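Local coordinates for protein type I modular polyketide synthase (Streptomyces albus subsp. albus, PDB 6IYR) that probably selects an extender unit such as malonyl-coenzyme A and transfers its acyl group within module 8 of the salinomycin polyketide synthase, at residues G141-L146 against G422-D427. Numbering follows the deposited sequence.
Sequences GMAVEL and GTLRRD
L424 meets A143 through one branch of its isobutyl end: CD1 lies 4.0 Å from A143 CB and 4.1 Å from A143 CA, so the methyl rests on CB and CA of the alanine. A143 CA and L424 CA are 7.7 Å apart, too wide for the backbones themselves to touch here. The side chain of L424 sets out toward 141-146 with CG beside the backbone N and anti to the carbonyl carbon (chi1 -53°), and the extended second torsion (180°) carries CD1 farthest forward. L146 CD1 stays 4.6 Å from L424 CD1, just beyond touching distance. Only 128 Å² is buried in all, consistent with so few points of touch. A second, looser approach lies at the exposed end, where E145 OE1 and D427 O, both acceptors, stand 4.2 Å apart; the carboxylate oxygen takes its hydrogen bond from G429 N, which ties it to the same loop. Both segments are loops of the acyltransferase domain, following strands 129-132 and 419-421 of its four-stranded parallel sheet and preceding helices 146-149 and 431-443. Around the apolar pair, L202 of helix 188-208 and F434 of helix 431-443 each touch both L424 and L146. Farther back, T423 OG1 is hydrogen-bonded to E396 O and W206 NE1, and the backbone of L424 to S398, which probably steadies the backbone from which the leucine projects.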
loop_
_atom_site.group_PDB
_atom_site.type_symbol
_atom_site.label_atom_id
_atom_site.label_comp_id
_atom_site.label_asym_id
_atom_site.label_seq_id
_atom_site.Cartn_x
_atom_site.Cartn_y
_atom_site.Cartn_z
ATOM N N GLY A 141 5.477 -4.803 -15.274
ATOM C CA GLY A 141 4.580 -3.767 -15.771
ATOM C C GLY A 141 3.868 -2.998 -14.668
ATOM O O GLY A 141 3.072 -2.116 -14.950
ATOM N N MET A 142 4.198 -3.258 -13.408
ATOM C CA MET A 142 3.542 -2.540 -12.309
ATOM C C MET A 142 3.639 -1.016 -12.464
ATOM O O MET A 142 4.720 -0.448 -12.760
ATOM C CB MET A 142 4.068 -3.003 -10.952
ATOM C CG MET A 142 5.589 -2.836 -10.790
ATOM S SD MET A 142 6.040 -3.341 -9.126
ATOM C CE MET A 142 7.765 -2.954 -9.211
ATOM N N ALA A 143 2.454 -0.407 -12.550
ATOM C CA ALA A 143 2.284 1.059 -12.574
ATOM C C ALA A 143 2.755 1.727 -13.848
ATOM O O ALA A 143 2.732 2.944 -13.943
ATOM C CB ALA A 143 2.971 1.717 -11.375
ATOM N N VAL A 144 3.209 0.965 -14.822
ATOM C CA VAL A 144 3.806 1.616 -15.979
ATOM C C VAL A 144 2.685 2.286 -16.809
ATOM O O VAL A 144 2.887 3.352 -17.352
ATOM C CB VAL A 144 4.653 0.629 -16.812
ATOM C CG1 VAL A 144 4.157 -0.779 -16.613
ATOM C CG2 VAL A 144 4.640 0.978 -18.290
ATOM N N GLU A 145 1.476 1.736 -16.765
ATOM C CA GLU A 145 0.320 2.368 -17.427
ATOM C C GLU A 145 0.051 3.739 -16.830
ATOM O O GLU A 145 -0.337 4.662 -17.530
ATOM C CB GLU A 145 -0.940 1.504 -17.304
ATOM C CG GLU A 145 -0.863 0.095 -17.906
ATOM C CD GLU A 145 -2.001 -0.840 -17.431
ATOM O OE1 GLU A 145 -1.740 -1.766 -16.552
ATOM O OE2 GLU A 145 -3.150 -0.654 -17.968
ATOM N N LEU A 146 0.348 3.912 -15.545
ATOM C CA LEU A 146 0.078 5.179 -14.889
ATOM C C LEU A 146 0.966 6.280 -15.399
ATOM O O LEU A 146 0.657 7.452 -15.268
ATOM C CB LEU A 146 0.281 5.043 -13.395
ATOM C CG LEU A 146 -0.889 5.031 -12.447
ATOM C CD1 LEU A 146 -0.310 5.222 -11.057
ATOM C CD2 LEU A 146 -1.979 6.059 -12.748
ATOM N N GLY A 422 -6.418 -1.063 -1.012
ATOM C CA GLY A 422 -5.211 -0.932 -1.783
ATOM C C GLY A 422 -5.278 0.182 -2.800
ATOM O O GLY A 422 -6.158 1.022 -2.788
ATOM N N THR A 423 -4.282 0.183 -3.658
ATOM C CA THR A 423 -4.170 1.111 -4.753
ATOM C C THR A 423 -4.285 0.407 -6.093
ATOM O O THR A 423 -5.318 0.506 -6.758
ATOM C CB THR A 423 -2.891 1.954 -4.664
ATOM O OG1 THR A 423 -2.908 2.681 -3.445
ATOM C CG2 THR A 423 -2.821 2.968 -5.749
ATOM N N LEU A 424 -3.234 -0.296 -6.497
ATOM C CA LEU A 424 -3.263 -1.041 -7.715
ATOM C C LEU A 424 -3.358 -2.511 -7.441
ATOM O O LEU A 424 -3.229 -2.966 -6.299
ATOM C CB LEU A 424 -2.041 -0.731 -8.509
ATOM C CG LEU A 424 -1.751 0.752 -8.777
ATOM C CD1 LEU A 424 -0.466 0.817 -9.585
ATOM C CD2 LEU A 424 -2.838 1.481 -9.568
ATOM N N ARG A 425 -3.424 -3.274 -8.519
ATOM C CA ARG A 425 -3.405 -4.717 -8.445
ATOM C C ARG A 425 -2.557 -5.287 -9.552
ATOM O O ARG A 425 -2.468 -4.681 -10.587
ATOM C CB ARG A 425 -4.805 -5.224 -8.724
ATOM C CG ARG A 425 -5.448 -5.765 -7.510
ATOM C CD ARG A 425 -6.559 -4.838 -7.126
ATOM N NE ARG A 425 -7.806 -5.507 -7.391
ATOM C CZ ARG A 425 -8.861 -5.448 -6.591
ATOM N NH1 ARG A 425 -9.949 -6.139 -6.891
ATOM N NH2 ARG A 425 -8.848 -4.657 -5.530
ATOM N N ARG A 426 -2.153 -6.546 -9.410
ATOM C CA ARG A 426 -1.431 -7.224 -10.455
ATOM C C ARG A 426 -2.219 -7.175 -11.770
ATOM O O ARG A 426 -3.420 -7.395 -11.800
ATOM C CB ARG A 426 -1.174 -8.663 -10.060
ATOM C CG ARG A 426 -0.177 -9.364 -10.973
ATOM C CD ARG A 426 0.608 -10.387 -10.164
ATOM N NE ARG A 426 -0.318 -11.138 -9.340
ATOM C CZ ARG A 426 -0.202 -11.351 -8.041
ATOM N NH1 ARG A 426 -1.129 -12.058 -7.417
ATOM N NH2 ARG A 426 0.884 -11.001 -7.391
ATOM N N ASP A 427 -1.519 -6.851 -12.835
ATOM C CA ASP A 427 -2.091 -6.715 -14.172
ATOM C C ASP A 427 -3.106 -5.597 -14.245
ATOM O O ASP A 427 -3.621 -5.342 -15.326
ATOM C CB ASP A 427 -2.680 -8.049 -14.688
ATOM C CG ASP A 427 -1.619 -9.164 -14.805
ATOM O OD1 ASP A 427 -0.429 -8.873 -15.083
ATOM O OD2 ASP A 427 -1.949 -10.340 -14.551
#